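Long-range contacts in chitin-binding domain 3 protein (Micromonospora aurantiaca ATCC 27029, PDB 5OPF), which probably acts as a copper-dependent lytic polysaccharide monooxygenase that oxidatively cleaves crystalline polysaccharide, most likely cellulose: residues 67-71 and 82-86; 129-134 and 171-175. All blocks are in the same frame, centred on the assembly; numbering follows the deposited sequence.

How the contacts relate
Along the chain contact 1 closes before contact 2 opens, and their centres lie about 11 Å apart. Contact 1 folds up part of the long, largely helix-and-loop region between strands 2-6 and 97-104; contact 2 lies on the mixed sheet of the β-sandwich, between the entry to strand 134-140 and strand 169-178. They touch directly through 67-71: Leu69 O is 2.8 Å from Tyr173 OH, Gly67 N 2.9 Å from Leu129 O, and Leu69 CD2 3.7 Å from Leu134 CD1. The disulfide Cys70-Cys188 ties the same loop to strand 183-192, which also carries the copper-site residue Tyr185. Segment 67-71 is thus shared: inward it meets 82-86, outward the 129-134 loop and strand 169-178.

Contact 1: 67-71 and 82-86; sequences GQLCS and ALDTV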
ATOM      1  N   GLY A  67      -6.622 -12.455   2.162  1.00  6.53           N
ATOM      2  CA  GLY A  67      -6.112 -12.280   3.506  1.00  7.21           C
ATOM      3  C   GLY A  67      -4.623 -12.023   3.590  1.00  6.10           C
ATOM      4  O   GLY A  67      -4.112 -11.801   4.698  1.00  6.54           O
ATOM      5  N   GLN A  68      -3.917 -12.057   2.459  1.00  6.03           N
ATOM      6  CA  GLN A  68      -2.482 -11.800   2.389  1.00  5.96           C
ATOM      7  C   GLN A  68      -2.168 -10.671   1.415  1.00  5.71           C
ATOM      8  O   GLN A  68      -1.017 -10.507   1.009  1.00  6.29           O
ATOM      9  CB  GLN A  68      -1.722 -13.062   1.984  1.00  6.28           C
ATOM     10  CG  GLN A  68      -1.926 -14.220   2.935  1.00  7.40           C
ATOM     11  CD  GLN A  68      -1.374 -15.520   2.424  1.00  8.02           C
ATOM     12  OE1 GLN A  68      -1.990 -16.589   2.621  1.00 10.05           O
ATOM     13  NE2 GLN A  68      -0.230 -15.468   1.796  1.00  7.03           N
ATOM     14  N   LEU A  69      -3.165  -9.872   1.034  1.00  6.15           N
ATOM     15  CA  LEU A  69      -2.908  -8.813   0.054  1.00  5.49           C
ATOM     16  C   LEU A  69      -1.906  -7.790   0.582  1.00  5.23           C
ATOM     17  O   LEU A  69      -0.992  -7.375  -0.139  1.00  5.52           O
ATOM     18  CB  LEU A  69      -4.212  -8.129  -0.376  1.00  5.63           C
ATOM     19  CG  LEU A  69      -4.989  -8.865  -1.475  1.00  5.88           C
ATOM     20  CD1 LEU A  69      -5.550 -10.196  -1.004  1.00  6.55           C
ATOM     21  CD2 LEU A  69      -6.086  -7.995  -2.033  1.00  6.23           C
ATOM     22  N   CYS A  70      -2.064  -7.366   1.838  1.00  5.45           N
ATOM     23  CA  CYS A  70      -1.260  -6.258   2.344  1.00  6.21           C
ATOM     24  C   CYS A  70       0.189  -6.639   2.645  1.00  5.47           C
ATOM     25  O   CYS A  70       1.035  -5.742   2.780  1.00  6.39           O
ATOM     26  CB  CYS A  70      -1.932  -5.624   3.558  1.00  6.67           C
ATOM     27  SG  CYS A  70      -3.591  -4.974   3.214  1.00  6.64           S
ATOM     28  N   SER A  71       0.486  -7.934   2.762  1.00  5.79           N
ATOM     29  CA  SER A  71       1.852  -8.421   2.904  1.00  6.88           C
ATOM     30  C   SER A  71       2.438  -8.908   1.587  1.00  6.69           C
ATOM     31  O   SER A  71       3.528  -9.491   1.587  1.00  7.48           O
ATOM     32  CB  SER A  71       1.906  -9.561   3.905  1.00  7.39           C
ATOM     33  OG  SER A  71       1.282 -10.705   3.372  1.00  6.68           O
ATOM     34  N   ALA A  82       2.639  -8.714   9.396  1.00  7.15           N
ATOM     35  CA  ALA A  82       1.812  -7.965  10.339  1.00  6.82           C
ATOM     36  C   ALA A  82       0.940  -6.913   9.662  1.00  6.44           C
ATOM     37  O   ALA A  82      -0.007  -6.413  10.289  1.00  6.50           O
ATOM     38  CB  ALA A  82       2.676  -7.317  11.415  1.00  8.19           C
ATOM     39  N   LEU A  83       1.206  -6.583   8.397  1.00  5.95           N
ATOM     40  CA  LEU A  83       0.323  -5.673   7.680  1.00  6.04           C
ATOM     41  C   LEU A  83      -0.995  -6.333   7.298  1.00  5.86           C
ATOM     42  O   LEU A  83      -1.911  -5.622   6.862  1.00  6.87           O
ATOM     43  CB  LEU A  83       1.026  -5.102   6.442  1.00  6.40           C
ATOM     44  CG  LEU A  83       2.390  -4.448   6.686  1.00  6.85           C
ATOM     45  CD1 LEU A  83       2.842  -3.825   5.377  1.00  7.62           C
ATOM     46  CD2 LEU A  83       2.340  -3.423   7.817  1.00  7.71           C
ATOM     47  N   ASP A  84      -1.113  -7.659   7.432  1.00  5.84           N
ATOM     48  CA  ASP A  84      -2.361  -8.353   7.139  1.00  6.64           C
ATOM     49  C   ASP A  84      -3.325  -8.364   8.325  1.00  7.26           C
ATOM     50  O   ASP A  84      -4.465  -8.831   8.185  1.00  9.68           O
ATOM     51  CB  ASP A  84      -2.084  -9.809   6.719  1.00  7.45           C
ATOM     52  CG  ASP A  84      -1.415  -9.928   5.355  1.00  7.01           C
ATOM     53  OD1 ASP A  84      -1.725  -9.110   4.455  1.00  6.96           O
ATOM     54  OD2 ASP A  84      -0.614 -10.890   5.194  1.00  7.24           O
ATOM     55  N   THR A  85      -2.907  -7.898   9.499  1.00  7.39           N
ATOM     56  CA  THR A  85      -3.778  -7.945  10.669  1.00  7.71           C
ATOM     57  C   THR A  85      -5.013  -7.079  10.446  1.00  7.05           C
ATOM     58  O   THR A  85      -4.938  -6.011   9.845  1.00  8.32           O
ATOM     59  CB  THR A  85      -2.987  -7.470  11.880  1.00  7.97           C
ATOM     60  OG1 THR A  85      -1.848  -8.325  12.009  1.00  9.23           O
ATOM     61  CG2 THR A  85      -3.823  -7.510  13.161  1.00 10.60           C
ATOM     62  N   VAL A  86      -6.156  -7.551  10.918  1.00  8.36           N
ATOM     63  CA  VAL A  86      -7.422  -6.833  10.823  0.57  9.60           C
ATOM     64  C   VAL A  86      -7.559  -5.929  12.048  1.00  9.41           C
ATOM     65  O   VAL A  86      -7.372  -6.394  13.176  1.00 12.04           O
ATOM     66  CB  VAL A  86      -8.570  -7.857  10.763  0.57 11.67           C
ATOM     67  CG1 VAL A  86      -9.913  -7.188  10.800  0.57 13.44           C
ATOM     68  CG2 VAL A  86      -8.439  -8.726   9.522  0.57 13.81           C
TER
HETATM   69  O   HOH W   1      -5.790 -10.881   6.712  1.00  9.66           O
HETATM   70  O   HOH W   2      -4.267  -8.633   3.454  1.00  9.73           O
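The carboxylate of Asp84 meets Ser71 with both oxygens: OD2 accepts a 2.6 Å hydrogen bond from Ser71 OG, and OD1 a weak one of 3.0 Å from Ser71 N. Ser71 closes a tight turn, 68-71, whose own Ser71 N to Gln68 O bond is weak at 3.5 Å; Asp84, the last residue of the 3-10 segment 82-84, bonds it from across the contact. Both segments belong to the long, largely helix-and-loop region between strands 2-6 and 97-104, which probably corresponds to the L2 region described in LPMO10 enzymes.

Two waters extend the network. One donates to Asp84 OD1 (2.8 Å) and accepts from Cys70 N (3.0 Å); the other donates to Gly67 O (2.8 Å) and Asp84 O (2.9 Å), bridging the backbones. Gly67 has phi 83°, where a CB would jam against the preceding carbonyl.

Beyond the carboxylate the packing is light. The CA atoms of Cys70 and Asp84 approach to 5.3 Å, and Cys70 CB meets Leu83 CB at 4.2 Å. Cys70 forms the disulfide with Cys188, carrying the loop onto strand 183-192, while Leu83 also packs on Leu51 and Trp89. Leu83 O accepts a hydrogen bond from Arg10 NH1 and lies only 3.3 Å from Cys70 CB.

Contact 2: 129-134 and 171-175; sequences LRWSDL and VVYTI
A connecting loop with a short 3-10 turn, 129-134, packs its apolar side chains on one face of an extended strand, 171-175 (Tyr173 phi/psi -122/118°), in the mixed sheet of the LPMO β-sandwich. Val171, Tyr173 and Ile175 point toward the loop, while Val172 points away. The nearest CA pairs are Leu129-Val171 at 8.4 Å and Leu134-Tyr173 at 7.9 Å.

Leu129 is extended (phi/psi -74/127°) and, with chi1 t and chi2 p, sets CD2 4.1 Å from Val171 CG1. Arg130 N donates to Asp133 OD2 (2.9 Å) and its O accepts from Asp133 N (3.0 Å). Trp131 (phi/psi -55/-38°, chi1 m, chi2 96°) starts the 3-10 segment 131-133: the edge of the Tyr173 ring (chi1 t) points at the face of the Trp131 six-membered ring in a T-shaped stack, centroids 5.7 Å apart and planes at 85°. Trp131 CH2 is 3.9 Å from Tyr173 CE2 and 3.6 Å from Ile175 CD1 (chi1 m, chi2 t), which lies at the indole edge. Leu134, its N bonded to Trp131 O (3.0 Å), enters strand 134-140 with chi1 m and chi2 t and puts CD1 3.7 Å from Tyr173 CD2.

Polar ends turn to other partners, Trp131 NE1 to Ile64 O and Tyr173 OH to Leu69 O. The contact itself therefore rests on van der Waals packing and burial of apolar surface, with the edge-to-face stack its one directional interaction.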
ATOM      1  N   LEU A 129      -8.899  -8.628   3.988  1.00  7.50           N
ATOM      2  CA  LEU A 129      -9.044  -8.057   2.656  1.00  7.02           C
ATOM      3  C   LEU A 129      -8.965  -9.166   1.616  1.00  7.21           C
ATOM      4  O   LEU A 129      -8.021  -9.963   1.614  1.00  7.78           O
ATOM      5  CB  LEU A 129      -7.951  -7.023   2.407  1.00  7.12           C
ATOM      6  CG  LEU A 129      -8.045  -6.250   1.088  1.00  6.64           C
ATOM      7  CD1 LEU A 129      -9.300  -5.408   1.023  1.00  8.61           C
ATOM      8  CD2 LEU A 129      -6.811  -5.400   0.903  1.00  6.93           C
ATOM      9  N   ARG A 130      -9.970  -9.221   0.741  1.00  7.16           N
ATOM     10  CA  ARG A 130     -10.064 -10.207  -0.327  1.00  7.42           C
ATOM     11  C   ARG A 130     -10.034  -9.513  -1.685  1.00  7.00           C
ATOM     12  O   ARG A 130     -10.468  -8.367  -1.826  1.00  6.63           O
ATOM     13  CB  ARG A 130     -11.397 -10.950  -0.252  1.00  9.28           C
ATOM     14  CG  ARG A 130     -11.673 -11.585   1.068  1.00 11.05           C
ATOM     15  CD  ARG A 130     -13.040 -12.247   1.081  1.00 14.48           C
ATOM     16  NE  ARG A 130     -13.204 -13.010   2.303  1.00 22.44           N
ATOM     17  CZ  ARG A 130     -12.584 -14.158   2.559  1.00 18.35           C
ATOM     18  NH1 ARG A 130     -11.761 -14.706   1.665  1.00 19.80           N
ATOM     19  NH2 ARG A 130     -12.798 -14.762   3.713  1.00 21.93           N
ATOM     20  N   TRP A 131      -9.553 -10.226  -2.701  1.00  6.25           N
ATOM     21  CA  TRP A 131      -9.605  -9.684  -4.052  1.00  6.25           C
ATOM     22  C   TRP A 131     -11.028  -9.296  -4.446  1.00  6.04           C
ATOM     23  O   TRP A 131     -11.239  -8.268  -5.106  1.00  6.69           O
ATOM     24  CB  TRP A 131      -9.013 -10.681  -5.046  1.00  6.59           C
ATOM     25  CG  TRP A 131      -7.512 -10.746  -5.012  1.00  6.91           C
ATOM     26  CD1 TRP A 131      -6.743 -11.638  -4.325  1.00  6.44           C
ATOM     27  CD2 TRP A 131      -6.598  -9.891  -5.715  1.00  6.79           C
ATOM     28  NE1 TRP A 131      -5.414 -11.386  -4.544  1.00  7.46           N
ATOM     29  CE2 TRP A 131      -5.299 -10.321  -5.394  1.00  7.32           C
ATOM     30  CE3 TRP A 131      -6.750  -8.796  -6.565  1.00  8.75           C
ATOM     31  CZ2 TRP A 131      -4.156  -9.714  -5.911  1.00  8.13           C
ATOM     32  CZ3 TRP A 131      -5.609  -8.187  -7.072  1.00 11.04           C
ATOM     33  CH2 TRP A 131      -4.335  -8.658  -6.749  1.00  9.16           C
ATOM     34  N   SER A 132     -12.026 -10.083  -4.034  1.00  5.98           N
ATOM     35  CA  SER A 132     -13.412  -9.797  -4.405  1.00  7.25           C
ATOM     36  C   SER A 132     -13.967  -8.553  -3.720  1.00  6.50           C
ATOM     37  O   SER A 132     -15.030  -8.058  -4.122  1.00  7.53           O
ATOM     38  CB  SER A 132     -14.298 -11.007  -4.095  1.00  9.42           C
ATOM     39  OG  SER A 132     -14.330 -11.278  -2.713  1.00 11.25           O
ATOM     40  N   ASP A 133     -13.300  -8.051  -2.689  1.00  6.21           N
ATOM     41  CA  ASP A 133     -13.683  -6.774  -2.099  1.00  6.11           C
ATOM     42  C   ASP A 133     -13.247  -5.571  -2.925  1.00  6.12           C
ATOM     43  O   ASP A 133     -13.709  -4.456  -2.641  1.00  7.34           O
ATOM     44  CB  ASP A 133     -13.052  -6.614  -0.715  1.00  6.96           C
ATOM     45  CG  ASP A 133     -13.564  -7.618   0.300  1.00  8.67           C
ATOM     46  OD1 ASP A 133     -14.793  -7.795   0.379  1.00 10.75           O
ATOM     47  OD2 ASP A 133     -12.721  -8.212   1.024  1.00  9.31           O
ATOM     48  N   LEU A 134     -12.396  -5.755  -3.932  1.00  6.31           N
ATOM     49  CA  LEU A 134     -11.729  -4.654  -4.622  1.00  6.07           C
ATOM     50  C   LEU A 134     -12.332  -4.385  -5.996  1.00  6.35           C
ATOM     51  O   LEU A 134     -12.663  -5.313  -6.744  1.00  9.26           O
ATOM     52  CB  LEU A 134     -10.253  -4.978  -4.824  1.00  6.79           C
ATOM     53  CG  LEU A 134      -9.411  -5.047  -3.559  1.00  8.42           C
ATOM     54  CD1 LEU A 134      -8.007  -5.515  -3.924  1.00  9.67           C
ATOM     55  CD2 LEU A 134      -9.355  -3.709  -2.832  1.00  8.12           C
ATOM     56  N   VAL A 171     -10.082   0.652   2.115  1.00  4.93           N
ATOM     57  CA  VAL A 171      -8.693   0.338   1.809  1.00  4.88           C
ATOM     58  C   VAL A 171      -8.465   0.539   0.315  1.00  4.81           C
ATOM     59  O   VAL A 171      -9.264   0.084  -0.515  1.00  5.65           O
ATOM     60  CB  VAL A 171      -8.326  -1.101   2.231  1.00  5.11           C
ATOM     61  CG1 VAL A 171      -6.855  -1.389   1.959  1.00  6.50           C
ATOM     62  CG2 VAL A 171      -8.627  -1.328   3.716  1.00  6.54           C
ATOM     63  N   VAL A 172      -7.380   1.233  -0.014  1.00  4.76           N
ATOM     64  CA  VAL A 172      -6.849   1.335  -1.366  1.00  4.78           C
ATOM     65  C   VAL A 172      -5.778   0.261  -1.515  1.00  5.02           C
ATOM     66  O   VAL A 172      -4.943   0.064  -0.625  1.00  5.38           O
ATOM     67  CB  VAL A 172      -6.246   2.734  -1.609  1.00  5.27           C
ATOM     68  CG1 VAL A 172      -5.810   2.890  -3.061  1.00  5.37           C
ATOM     69  CG2 VAL A 172      -7.226   3.840  -1.218  1.00  7.15           C
ATOM     70  N   TYR A 173      -5.796  -0.451  -2.639  1.00  4.76           N
ATOM     71  CA  TYR A 173      -4.762  -1.435  -2.951  1.00  4.95           C
ATOM     72  C   TYR A 173      -4.130  -1.033  -4.267  1.00  4.81           C
ATOM     73  O   TYR A 173      -4.809  -0.988  -5.301  1.00  5.40           O
ATOM     74  CB  TYR A 173      -5.336  -2.836  -3.076  1.00  5.31           C
ATOM     75  CG  TYR A 173      -4.333  -3.971  -3.049  1.00  4.92           C
ATOM     76  CD1 TYR A 173      -3.407  -4.097  -2.007  1.00  5.87           C
ATOM     77  CD2 TYR A 173      -4.350  -4.970  -4.018  1.00  6.09           C
ATOM     78  CE1 TYR A 173      -2.524  -5.171  -1.936  1.00  5.67           C
ATOM     79  CE2 TYR A 173      -3.481  -6.048  -3.950  1.00  5.68           C
ATOM     80  CZ  TYR A 173      -2.584  -6.149  -2.906  1.00  5.22           C
ATOM     81  OH  TYR A 173      -1.770  -7.261  -2.822  1.00  6.16           O
ATOM     82  N   THR A 174      -2.836  -0.735  -4.226  1.00  4.76           N
ATOM     83  CA  THR A 174      -2.090  -0.272  -5.386  1.00  4.84           C
ATOM     84  C   THR A 174      -1.053  -1.331  -5.750  1.00  4.94           C
ATOM     85  O   THR A 174      -0.268  -1.775  -4.892  1.00  5.66           O
ATOM     86  CB  THR A 174      -1.428   1.090  -5.101  1.00  5.02           C
ATOM     87  OG1 THR A 174      -2.431   2.067  -4.780  1.00  5.48           O
ATOM     88  CG2 THR A 174      -0.654   1.587  -6.308  1.00  5.43           C
ATOM     89  N   ILE A 175      -1.033  -1.711  -7.025  1.00  5.04           N
ATOM     90  CA  ILE A 175      -0.083  -2.681  -7.569  1.00  5.16           C
ATOM     91  C   ILE A 175       0.807  -1.950  -8.565  1.00  5.25           C
ATOM     92  O   ILE A 175       0.315  -1.391  -9.554  1.00  5.48           O
ATOM     93  CB  ILE A 175      -0.789  -3.859  -8.265  1.00  5.35           C
ATOM     94  CG1 ILE A 175      -1.752  -4.554  -7.303  1.00  6.86           C
ATOM     95  CG2 ILE A 175       0.268  -4.846  -8.836  1.00  7.04           C
ATOM     96  CD1 ILE A 175      -2.511  -5.723  -7.913  1.00  8.34           C
TER